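Side-chain contacts in alkaline phosphatase (Thermus thermophilus, PDB 7KWD), which probably removes phosphate groups from phosphorylated compounds as a homodimeric alkaline phosphatase that works with zinc and magnesium ions: residues 122-125 with 126-129; 375-379 with 380-384. One frame throughout, in Å; residues are numbered along the deposited sequence.

Interaction 1. Residues 122-125 with 126-129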
loop_
_atom_site.group_PDB
_atom_site.type_symbol
_atom_site.label_atom_id
_atom_site.label_comp_id
_atom_site.label_asym_id
_atom_site.label_seq_id
_atom_site.Cartn_x
_atom_site.Cartn_y
_atom_site.Cartn_z
ATOM N N LEU A 122 31.196 0.682 -5.300
ATOM C CA LEU A 122 30.749 1.372 -4.107
ATOM C C LEU A 122 31.181 0.566 -2.896
ATOM O O LEU A 122 31.366 -0.650 -2.982
ATOM C CB LEU A 122 29.234 1.537 -4.116
ATOM C CG LEU A 122 28.620 2.033 -5.435
ATOM C CD1 LEU A 122 27.099 2.008 -5.395
ATOM C CD2 LEU A 122 29.131 3.443 -5.735
ATOM N N LYS A 123 31.338 1.243 -1.774
ATOM C CA LYS A 123 31.694 0.553 -0.546
ATOM C C LYS A 123 30.440 0.371 0.271
ATOM O O LYS A 123 29.869 1.373 0.735
ATOM C CB LYS A 123 32.727 1.351 0.242
ATOM C CG LYS A 123 33.304 0.627 1.452
ATOM C CD LYS A 123 34.391 1.517 2.033
ATOM C CE LYS A 123 34.961 0.999 3.324
ATOM N NZ LYS A 123 36.010 1.952 3.829
ATOM N N PRO A 124 29.956 -0.850 0.463
ATOM C CA PRO A 124 28.706 -1.049 1.195
ATOM C C PRO A 124 28.936 -1.139 2.697
ATOM O O PRO A 124 30.029 -1.456 3.176
ATOM C CB PRO A 124 28.190 -2.391 0.642
ATOM C CG PRO A 124 29.456 -3.156 0.257
ATOM C CD PRO A 124 30.553 -2.136 0.013
ATOM N N PHE A 125 27.848 -0.910 3.428
ATOM C CA PHE A 125 27.960 -0.547 4.840
ATOM C C PHE A 125 28.555 -1.655 5.688
ATOM O O PHE A 125 29.315 -1.379 6.622
ATOM C CB PHE A 125 26.588 -0.133 5.409
ATOM C CG PHE A 125 26.697 0.448 6.761
ATOM C CD1 PHE A 125 27.227 1.709 6.924
ATOM C CD2 PHE A 125 26.369 -0.295 7.883
ATOM C CE1 PHE A 125 27.411 2.241 8.195
ATOM C CE2 PHE A 125 26.538 0.225 9.142
ATOM C CZ PHE A 125 27.075 1.494 9.293
ATOM N N PHE A 126 28.209 -2.915 5.435
ATOM C CA PHE A 126 28.767 -3.930 6.335
ATOM C C PHE A 126 30.266 -4.143 6.072
ATOM O O PHE A 126 30.997 -4.611 6.960
ATOM C CB PHE A 126 28.016 -5.259 6.205
ATOM C CG PHE A 126 26.702 -5.300 6.941
ATOM C CD1 PHE A 126 26.145 -4.147 7.490
ATOM C CD2 PHE A 126 26.044 -6.503 7.119
ATOM C CE1 PHE A 126 24.936 -4.203 8.203
ATOM C CE2 PHE A 126 24.815 -6.563 7.813
ATOM C CZ PHE A 126 24.272 -5.418 8.353
ATOM N N ALA A 127 30.742 -3.822 4.869
ATOM C CA ALA A 127 32.184 -3.816 4.648
ATOM C C ALA A 127 32.854 -2.725 5.485
ATOM O O ALA A 127 33.875 -2.960 6.153
ATOM C CB ALA A 127 32.458 -3.661 3.150
ATOM N N ALA A 128 32.259 -1.534 5.514
ATOM C CA ALA A 128 32.771 -0.491 6.381
ATOM C C ALA A 128 32.759 -0.924 7.838
ATOM O O ALA A 128 33.671 -0.603 8.594
ATOM C CB ALA A 128 31.940 0.781 6.231
ATOM N N ALA A 129 31.702 -1.627 8.254
ATOM C CA ALA A 129 31.569 -2.041 9.647
ATOM C C ALA A 129 32.646 -3.062 10.013
ATOM O O ALA A 129 33.258 -2.984 11.084
ATOM C CB ALA A 129 30.174 -2.642 9.872
#
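Pro-124 O is gripped by two backbone N-H groups from the first turn of a helix. Ala-128 N bonds to it at 3.2 Å, with an N-H...O angle of 160°. Ala-127 N also points at it, but that bond is weak and bent. The methyl CB of Ala-127 rests beside the same oxygen and lies 4.0 Å from Pro-124 CD. One residue on, Ala-129 N bonds to Phe-125 O at 2.9 Å.

The two phenyl rings cross at an angle and meet at their edges. Phe-125 CD2 lies 3.9 Å from Phe-126 CD1, in the plane of the Phe-126 ring. Their first torsions part them: Phe-125 has CG anti to the backbone N (chi1 -171°), while Phe-126 has CG anti to the carbonyl carbon (chi1 -79°). Phe-125 packs on Phe-461, Met-464 and Leu-468 of helix 459-468. Phe-126 packs on strand 265-271 and meets Phe-152 edge-to-face.

Lys-123 runs out as an extended chain alongside Ala-128. Its CE comes 4.0 Å from Ala-128 CA, and NZ goes on to a salt bridge with Glu-131 further along the helix.

This is the N-terminal start of helix 125-131, with Pro-124 at the N-cap. Its carbonyl accepts the first bond of the helix. The phenylalanines seat this start between helix 459-468 and strand 265-271 of the alkaline phosphatase fold.

Interaction 2. Residues 375-379 with 380-384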
loop_
_atom_site.group_PDB
_atom_site.type_symbol
_atom_site.label_atom_id
_atom_site.label_comp_id
_atom_site.label_asym_id
_atom_site.label_seq_id
_atom_site.Cartn_x
_atom_site.Cartn_y
_atom_site.Cartn_z
ATOM N N VAL A 375 -9.205 -25.939 -2.023
ATOM C CA VAL A 375 -9.964 -25.355 -3.123
ATOM C C VAL A 375 -10.449 -26.487 -4.025
ATOM O O VAL A 375 -9.702 -27.436 -4.290
ATOM C CB VAL A 375 -9.099 -24.358 -3.934
ATOM C CG1 VAL A 375 -9.688 -24.078 -5.329
ATOM C CG2 VAL A 375 -8.930 -23.047 -3.169
ATOM N N ASP A 376 -11.692 -26.365 -4.507
ATOM C CA ASP A 376 -12.314 -27.345 -5.407
ATOM C C ASP A 376 -12.434 -26.684 -6.774
ATOM O O ASP A 376 -13.368 -25.920 -7.027
ATOM C CB ASP A 376 -13.679 -27.797 -4.889
ATOM C CG ASP A 376 -13.574 -28.632 -3.625
ATOM O OD1 ASP A 376 -12.687 -29.525 -3.566
ATOM O OD2 ASP A 376 -14.369 -28.390 -2.683
ATOM N N LEU A 377 -11.472 -26.971 -7.642
ATOM C CA LEU A 377 -11.420 -26.358 -8.956
ATOM C C LEU A 377 -12.444 -26.963 -9.910
ATOM O O LEU A 377 -12.706 -28.167 -9.890
ATOM C CB LEU A 377 -10.023 -26.540 -9.546
ATOM C CG LEU A 377 -8.926 -25.587 -9.075
ATOM C CD1 LEU A 377 -7.625 -25.933 -9.818
ATOM C CD2 LEU A 377 -9.308 -24.142 -9.309
ATOM N N GLU A 378 -12.998 -26.113 -10.762
ATOM C CA GLU A 378 -13.741 -26.560 -11.914
ATOM C C GLU A 378 -12.792 -27.148 -12.955
ATOM O O GLU A 378 -11.596 -26.826 -13.001
ATOM C CB GLU A 378 -14.513 -25.394 -12.533
ATOM C CG GLU A 378 -15.650 -24.838 -11.693
ATOM C CD GLU A 378 -16.231 -23.565 -12.294
ATOM O OE1 GLU A 378 -16.204 -23.447 -13.538
ATOM O OE2 GLU A 378 -16.709 -22.681 -11.537
ATOM N N ASP A 379 -13.359 -27.998 -13.828
ATOM C CA ASP A 379 -12.597 -28.570 -14.933
ATOM C C ASP A 379 -11.856 -27.493 -15.717
ATOM O O ASP A 379 -10.659 -27.615 -15.978
ATOM C CB ASP A 379 -13.516 -29.341 -15.888
ATOM C CG ASP A 379 -14.290 -30.435 -15.201
ATOM O OD1 ASP A 379 -15.449 -30.665 -15.596
ATOM O OD2 ASP A 379 -13.737 -31.070 -14.280
ATOM N N ALA A 380 -12.558 -26.439 -16.137
ATOM C CA ALA A 380 -11.890 -25.461 -16.987
ATOM C C ALA A 380 -10.738 -24.773 -16.263
ATOM O O ALA A 380 -9.815 -24.263 -16.917
ATOM C CB ALA A 380 -12.876 -24.408 -17.491
ATOM N N GLU A 381 -10.795 -24.715 -14.931
ATOM C CA GLU A 381 -9.744 -24.046 -14.170
ATOM C C GLU A 381 -8.525 -24.948 -14.079
ATOM O O GLU A 381 -7.399 -24.508 -14.328
ATOM C CB GLU A 381 -10.273 -23.657 -12.784
ATOM C CG GLU A 381 -11.399 -22.592 -12.834
ATOM C CD GLU A 381 -12.062 -22.378 -11.491
ATOM O OE1 GLU A 381 -12.172 -23.367 -10.730
ATOM O OE2 GLU A 381 -12.484 -21.228 -11.203
ATOM N N ALA A 382 -8.737 -26.228 -13.772
ATOM C CA ALA A 382 -7.612 -27.148 -13.743
ATOM C C ALA A 382 -6.950 -27.233 -15.110
ATOM O O ALA A 382 -5.716 -27.299 -15.203
ATOM C CB ALA A 382 -8.056 -28.527 -13.267
ATOM N N GLU A 383 -7.750 -27.188 -16.186
ATOM C CA GLU A 383 -7.173 -27.282 -17.525
ATOM C C GLU A 383 -6.289 -26.084 -17.816
ATOM O O GLU A 383 -5.252 -26.209 -18.472
ATOM C CB GLU A 383 -8.249 -27.399 -18.612
ATOM C CG GLU A 383 -9.292 -28.508 -18.379
ATOM C CD GLU A 383 -8.914 -29.892 -18.939
ATOM O OE1 GLU A 383 -7.749 -30.349 -18.790
ATOM O OE2 GLU A 383 -9.822 -30.541 -19.505
ATOM N N ARG A 384 -6.698 -24.899 -17.357
ATOM C CA ARG A 384 -5.849 -23.730 -17.539
ATOM C C ARG A 384 -4.496 -23.948 -16.881
ATOM O O ARG A 384 -3.454 -23.599 -17.444
ATOM C CB ARG A 384 -6.523 -22.499 -16.954
ATOM C CG ARG A 384 -7.659 -21.915 -17.771
ATOM C CD ARG A 384 -8.047 -20.611 -17.100
ATOM N NE ARG A 384 -9.400 -20.135 -17.361
ATOM C CZ ARG A 384 -9.833 -19.770 -18.555
ATOM N NH1 ARG A 384 -9.016 -19.858 -19.601
ATOM N NH2 ARG A 384 -11.068 -19.307 -18.702
#
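Just past Ala-380, in the first turn of helix 379-391, Glu-381 turns back to Glu-378 and carries the main side-chain contact. Its chain is extended beyond CG and folds back over the helix start, where OE1 accepts the backbone N-H of Glu-378 at 2.9 Å and 159°. The N-H arrives on the anti side of the carboxylate, 28° out of its plane. OE1 also takes a salt bridge from Arg-423. Leu-377 lies across this side chain, with CD2 3.6 Å from Glu-381 CB. The carboxylates of Glu-378 and Glu-381 are only 24° from parallel, with their OE2 atoms 4.5 Å apart; the Arg-416 salt bridge to Glu-378 probably eases that repulsion. An alanine in place of Glu-381 would probably leave the Glu-378 N-H without this acceptor and would cost Arg-423 this salt bridge.

Ala-382 N bonds to Glu-378 O at 3.0 Å, and Leu-377 CD1 lies 4.3 Å from Ala-382 CB. Glu-383 N bonds to Asp-379 O in the same way.

Glu-378 is the N-cap. The bond from the Glu-381 carboxylate, three residues on, to the Glu-378 N-H is one half of a capping box, the one made by the N3 side chain. Helix 362-373 flanks this start: Leu-377 touches Phe-369, Ala-382 touches Val-365, and Asp-379 forms a salt bridge with Lys-366.

How the interactions relate
Interactions 1 and 2 are both helix starts, and in each the carbonyl of the N-cap residue receives the first helical bonds. They do not touch: their centres are 50 Å apart, their nearest atoms about 39 Å, and they sit on opposite sides of the chain's centre. The surroundings differ. Interaction 1 is buried, and the side chain of Phe-126 lies about 9 Å from that of Thr-148, a magnesium ligand, and about 13 Å from the magnesium ion itself. Interaction 2 is partly buried and away from the metal sites, with charged side chains that reach arginines and a lysine outside it.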